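Methanol--corrinoid protein co-methyltransferase (Methanosarcina barkeri, PDB 2I2X) transfers the methyl group of methanol to the cob(I)amide carried by its partner MtaC, a zinc-dependent step that opens methanogenesis from methanol. Local coordinates at residues Y186-D195 against V453-F461. Numbering follows the deposited sequence.
Sequences YSIGCLGSID and VFKPENYGF
Leu191 packs against Tyr459, Phe454 and Phe461 of the C-terminal tail. Its CB lies over one face of Tyr459, a CH-pi contact 4.1 Å from the ring centroid and 24° off the normal. The two methyl groups then diverge: CD1 comes within 3.9 Å of Phe454 CE1, while CD2 meets the edge of Phe461, near the ring plane, 4.0 Å from CE1. A branched leucine suits this place because both methyls touch the Tyr459 ring and each goes on to a different phenylalanine. Ile194 offers the Phe461 ring an apolar methyl, CD1, 3.7 Å from CZ. With CG anti to the backbone N (chi1 179°), the Tyr186 ring lies along Leu191, whose CG sits over one face, and its OH arrives 3.6 Å from Phe454 CZ. The tail packs against one side of helix 181-210 of the TIM-barrel subunit, its 3-10 turn at 456-458 separating Phe454 from Tyr459 and Phe461; helix 436-450 also touches Tyr186 and Phe461. Behind the first shell, Asn458 CB backs the other face of Tyr459, and Tyr459 O sits over the centre of the Phe461 ring. Tyrosine suits its place by joining an apolar face to a hydroxyl: Tyr459 OH is hydrogen-bonded to Glu170 OE2 and Gly168 N, and a phenylalanine here would probably keep the leucine packing but leave both groups without this partner. Farther out, a water donates to Asp195 OD1 at 2.7 Å and to Asn458 O at 2.8 Å, bridging helix and tail; OD1 also forms a salt bridge with Arg130.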
ATOM      1  N   TYR A 186      -5.811  30.310  20.395  1.00  8.34           N
ATOM      2  CA  TYR A 186      -7.132  30.385  20.955  1.00  9.03           C
ATOM      3  C   TYR A 186      -7.970  29.191  20.519  1.00  8.80           C
ATOM      4  O   TYR A 186      -8.555  28.500  21.369  1.00  9.51           O
ATOM      5  CB  TYR A 186      -7.782  31.726  20.576  1.00  9.11           C
ATOM      6  CG  TYR A 186      -9.185  31.938  21.065  1.00 10.23           C
ATOM      7  CD1 TYR A 186      -9.475  32.027  22.431  1.00 12.76           C
ATOM      8  CD2 TYR A 186     -10.239  32.129  20.155  1.00 13.66           C
ATOM      9  CE1 TYR A 186     -10.797  32.290  22.886  1.00 11.67           C
ATOM     10  CE2 TYR A 186     -11.565  32.378  20.599  1.00 12.13           C
ATOM     11  CZ  TYR A 186     -11.816  32.459  21.955  1.00 11.99           C
ATOM     12  OH  TYR A 186     -13.096  32.678  22.371  1.00 12.64           O
ATOM     13  N   SER A 187      -8.039  28.957  19.208  1.00  8.21           N
ATOM     14  CA  SER A 187      -8.816  27.833  18.655  1.00  8.08           C
ATOM     15  C   SER A 187      -8.421  26.490  19.207  1.00  7.17           C
ATOM     16  O   SER A 187      -9.267  25.730  19.674  1.00  7.10           O
ATOM     17  CB  SER A 187      -8.750  27.780  17.118  1.00  8.05           C
ATOM     18  OG  SER A 187      -7.426  27.881  16.669  1.00  9.31           O
ATOM     19  N   ILE A 188      -7.129  26.215  19.199  1.00  6.95           N
ATOM     20  CA  ILE A 188      -6.659  24.895  19.599  1.00  7.37           C
ATOM     21  C   ILE A 188      -6.495  24.813  21.117  1.00  7.46           C
ATOM     22  O   ILE A 188      -7.089  23.965  21.794  1.00  7.73           O
ATOM     23  CB  ILE A 188      -5.290  24.526  18.892  1.00  7.40           C
ATOM     24  CG1 ILE A 188      -5.386  24.697  17.365  1.00  6.62           C
ATOM     25  CG2 ILE A 188      -4.833  23.160  19.306  1.00  5.18           C
ATOM     26  CD1 ILE A 188      -4.043  24.616  16.654  1.00  4.08           C
ATOM     27  N   GLY A 189      -5.654  25.686  21.643  1.00  7.78           N
ATOM     28  CA  GLY A 189      -5.364  25.694  23.079  1.00  8.47           C
ATOM     29  C   GLY A 189      -6.570  26.006  23.958  1.00  8.24           C
ATOM     30  O   GLY A 189      -6.795  25.326  24.939  1.00  8.23           O
ATOM     31  N   CYS A 190      -7.370  27.003  23.600  1.00  7.74           N
ATOM     32  CA  CYS A 190      -8.445  27.403  24.508  1.00  7.56           C
ATOM     33  C   CYS A 190      -9.780  26.747  24.185  1.00  7.42           C
ATOM     34  O   CYS A 190     -10.293  25.933  24.972  1.00  5.33           O
ATOM     35  CB  CYS A 190      -8.537  28.929  24.586  1.00  7.26           C
ATOM     36  SG  CYS A 190      -6.909  29.663  25.024  1.00  8.07           S
ATOM     37  N   LEU A 191     -10.334  27.076  23.016  1.00  8.10           N
ATOM     38  CA  LEU A 191     -11.632  26.543  22.678  1.00  8.98           C
ATOM     39  C   LEU A 191     -11.525  25.034  22.671  1.00  9.97           C
ATOM     40  O   LEU A 191     -12.304  24.355  23.361  1.00 11.29           O
ATOM     41  CB  LEU A 191     -12.120  27.064  21.347  1.00  8.98           C
ATOM     42  CG  LEU A 191     -12.247  28.573  21.151  1.00 10.36           C
ATOM     43  CD1 LEU A 191     -12.774  28.843  19.741  1.00  9.33           C
ATOM     44  CD2 LEU A 191     -13.150  29.247  22.210  1.00 10.34           C
ATOM     45  N   GLY A 192     -10.527  24.506  21.952  1.00 10.11           N
ATOM     46  CA  GLY A 192     -10.286  23.065  21.903  1.00  9.68           C
ATOM     47  C   GLY A 192     -10.291  22.409  23.269  1.00  9.83           C
ATOM     48  O   GLY A 192     -10.971  21.414  23.488  1.00 10.28           O
ATOM     49  N   SER A 193      -9.515  22.952  24.195  1.00 10.03           N
ATOM     50  CA  SER A 193      -9.409  22.366  25.532  1.00 10.06           C
ATOM     51  C   SER A 193     -10.757  22.347  26.296  1.00 10.42           C
ATOM     52  O   SER A 193     -11.092  21.375  26.993  1.00  9.99           O
ATOM     53  CB  SER A 193      -8.334  23.112  26.328  1.00 10.41           C
ATOM     54  OG  SER A 193      -7.004  22.828  25.846  1.00  9.20           O
ATOM     55  N   ILE A 194     -11.538  23.412  26.144  1.00 10.35           N
ATOM     56  CA  ILE A 194     -12.815  23.511  26.835  1.00 10.68           C
ATOM     57  C   ILE A 194     -13.777  22.403  26.313  1.00 10.82           C
ATOM     58  O   ILE A 194     -14.424  21.706  27.097  1.00 10.56           O
ATOM     59  CB  ILE A 194     -13.418  24.981  26.706  1.00 10.97           C
ATOM     60  CG1 ILE A 194     -12.621  25.987  27.532  1.00 10.31           C
ATOM     61  CG2 ILE A 194     -14.865  25.048  27.105  1.00  9.74           C
ATOM     62  CD1 ILE A 194     -12.584  27.362  26.902  1.00  9.30           C
ATOM     63  N   ASP A 195     -13.845  22.226  24.996  1.00 10.69           N
ATOM     64  CA  ASP A 195     -14.753  21.224  24.431  1.00 11.58           C
ATOM     65  C   ASP A 195     -14.276  19.819  24.790  1.00 11.85           C
ATOM     66  O   ASP A 195     -15.095  18.942  25.089  1.00 11.87           O
ATOM     67  CB  ASP A 195     -14.906  21.385  22.913  1.00 11.39           C
ATOM     68  CG  ASP A 195     -15.903  20.404  22.313  1.00 12.48           C
ATOM     69  OD1 ASP A 195     -17.141  20.542  22.526  1.00 10.00           O
ATOM     70  OD2 ASP A 195     -15.427  19.485  21.600  1.00 16.18           O
ATOM     71  N   VAL A 453     -19.376  32.492  11.503  1.00 22.75           N
ATOM     72  CA  VAL A 453     -19.855  31.163  11.888  1.00 22.15           C
ATOM     73  C   VAL A 453     -19.533  30.797  13.340  1.00 22.14           C
ATOM     74  O   VAL A 453     -20.015  29.771  13.816  1.00 22.85           O
ATOM     75  CB  VAL A 453     -19.347  30.007  10.935  1.00 22.60           C
ATOM     76  CG1 VAL A 453     -19.972  30.100   9.517  1.00 20.67           C
ATOM     77  CG2 VAL A 453     -17.825  29.969  10.853  1.00 21.28           C
ATOM     78  N   PHE A 454     -18.725  31.620  14.025  1.00 21.12           N
ATOM     79  CA  PHE A 454     -18.295  31.383  15.414  1.00 20.48           C
ATOM     80  C   PHE A 454     -19.453  31.602  16.382  1.00 21.04           C
ATOM     81  O   PHE A 454     -20.016  32.689  16.443  1.00 21.75           O
ATOM     82  CB  PHE A 454     -17.077  32.286  15.748  1.00 19.98           C
ATOM     83  CG  PHE A 454     -16.606  32.235  17.215  1.00 18.29           C
ATOM     84  CD1 PHE A 454     -16.444  31.031  17.891  1.00 16.24           C
ATOM     85  CD2 PHE A 454     -16.269  33.404  17.886  1.00 15.55           C
ATOM     86  CE1 PHE A 454     -16.004  30.998  19.211  1.00 14.69           C
ATOM     87  CE2 PHE A 454     -15.829  33.374  19.213  1.00 14.92           C
ATOM     88  CZ  PHE A 454     -15.698  32.172  19.877  1.00 13.43           C
ATOM     89  N   LYS A 455     -19.836  30.563  17.114  1.00 21.26           N
ATOM     90  CA  LYS A 455     -20.949  30.663  18.047  1.00 21.19           C
ATOM     91  C   LYS A 455     -20.397  30.428  19.431  1.00 21.28           C
ATOM     92  O   LYS A 455     -20.151  29.285  19.812  1.00 21.30           O
ATOM     93  CB  LYS A 455     -22.043  29.637  17.762  1.00 21.27           C
ATOM     94  CG  LYS A 455     -22.737  29.764  16.403  1.00 23.27           C
ATOM     95  CD  LYS A 455     -23.407  31.101  16.245  1.00 27.39           C
ATOM     96  CE  LYS A 455     -24.160  31.186  14.937  1.00 30.08           C
ATOM     97  NZ  LYS A 455     -24.155  32.587  14.380  1.00 32.38           N
ATOM     98  N   PRO A 456     -20.194  31.513  20.195  1.00 20.96           N
ATOM     99  CA  PRO A 456     -19.619  31.406  21.537  1.00 20.59           C
ATOM    100  C   PRO A 456     -20.364  30.437  22.468  1.00 20.36           C
ATOM    101  O   PRO A 456     -19.764  29.864  23.388  1.00 20.75           O
ATOM    102  CB  PRO A 456     -19.673  32.856  22.045  1.00 20.15           C
ATOM    103  CG  PRO A 456     -19.576  33.666  20.791  1.00 19.40           C
ATOM    104  CD  PRO A 456     -20.437  32.919  19.819  1.00 20.26           C
ATOM    105  N   GLU A 457     -21.649  30.224  22.240  1.00 19.75           N
ATOM    106  CA  GLU A 457     -22.357  29.296  23.114  1.00 20.23           C
ATOM    107  C   GLU A 457     -21.867  27.842  22.988  1.00 19.34           C
ATOM    108  O   GLU A 457     -22.031  27.048  23.915  1.00 19.47           O
ATOM    109  CB  GLU A 457     -23.882  29.413  22.974  1.00 20.42           C
ATOM    110  CG  GLU A 457     -24.480  28.953  21.651  1.00 23.67           C
ATOM    111  CD  GLU A 457     -24.582  30.058  20.577  1.00 29.28           C
ATOM    112  OE1 GLU A 457     -23.826  31.078  20.633  1.00 29.52           O
ATOM    113  OE2 GLU A 457     -25.417  29.871  19.647  1.00 30.42           O
ATOM    114  N   ASN A 458     -21.263  27.503  21.847  1.00 18.24           N
ATOM    115  CA  ASN A 458     -20.651  26.189  21.662  1.00 17.27           C
ATOM    116  C   ASN A 458     -19.610  25.880  22.757  1.00 17.73           C
ATOM    117  O   ASN A 458     -19.316  24.730  23.039  1.00 18.18           O
ATOM    118  CB  ASN A 458     -20.046  26.083  20.267  1.00 15.68           C
ATOM    119  CG  ASN A 458     -21.074  25.733  19.207  1.00 12.94           C
ATOM    120  OD1 ASN A 458     -22.002  24.956  19.458  1.00  9.46           O
ATOM    121  ND2 ASN A 458     -20.908  26.292  18.000  1.00  6.73           N
ATOM    122  N   TYR A 459     -19.104  26.925  23.398  1.00 18.33           N
ATOM    123  CA  TYR A 459     -18.047  26.809  24.396  1.00 18.87           C
ATOM    124  C   TYR A 459     -18.507  27.271  25.781  1.00 19.32           C
ATOM    125  O   TYR A 459     -17.685  27.562  26.664  1.00 19.08           O
ATOM    126  CB  TYR A 459     -16.834  27.590  23.906  1.00 18.28           C
ATOM    127  CG  TYR A 459     -16.493  27.130  22.536  1.00 18.91           C
ATOM    128  CD1 TYR A 459     -15.817  25.914  22.344  1.00 18.24           C
ATOM    129  CD2 TYR A 459     -16.915  27.841  21.407  1.00 18.36           C
ATOM    130  CE1 TYR A 459     -15.521  25.450  21.088  1.00 15.42           C
ATOM    131  CE2 TYR A 459     -16.622  27.365  20.132  1.00 18.22           C
ATOM    132  CZ  TYR A 459     -15.918  26.163  19.995  1.00 17.36           C
ATOM    133  OH  TYR A 459     -15.609  25.671  18.751  1.00 20.28           O
ATOM    134  N   GLY A 460     -19.828  27.311  25.956  1.00 20.10           N
ATOM    135  CA  GLY A 460     -20.456  27.764  27.196  1.00 21.76           C
ATOM    136  C   GLY A 460     -20.275  29.257  27.499  1.00 22.75           C
ATOM    137  O   GLY A 460     -20.462  29.670  28.626  1.00 23.10           O
ATOM    138  N   PHE A 461     -19.880  30.060  26.514  1.00 23.56           N
ATOM    139  CA  PHE A 461     -19.779  31.514  26.702  1.00 24.80           C
ATOM    140  C   PHE A 461     -21.083  32.225  26.305  1.00 25.47           C
ATOM    141  O   PHE A 461     -21.137  33.457  26.188  1.00 26.49           O
ATOM    142  CB  PHE A 461     -18.610  32.125  25.903  1.00 24.48           C
ATOM    143  CG  PHE A 461     -17.282  31.493  26.176  1.00 24.47           C
ATOM    144  CD1 PHE A 461     -16.427  31.185  25.124  1.00 24.68           C
ATOM    145  CD2 PHE A 461     -16.887  31.197  27.474  1.00 25.89           C
ATOM    146  CE1 PHE A 461     -15.195  30.610  25.349  1.00 24.98           C
ATOM    147  CE2 PHE A 461     -15.656  30.608  27.722  1.00 27.40           C
ATOM    148  CZ  PHE A 461     -14.799  30.310  26.647  1.00 26.57           C
ATOM    149  OXT PHE A 461     -22.114  31.596  26.078  1.00 25.74           O
TER
HETATM  150  O   HOH W   1     -17.692  22.677  24.132  1.00 11.99           O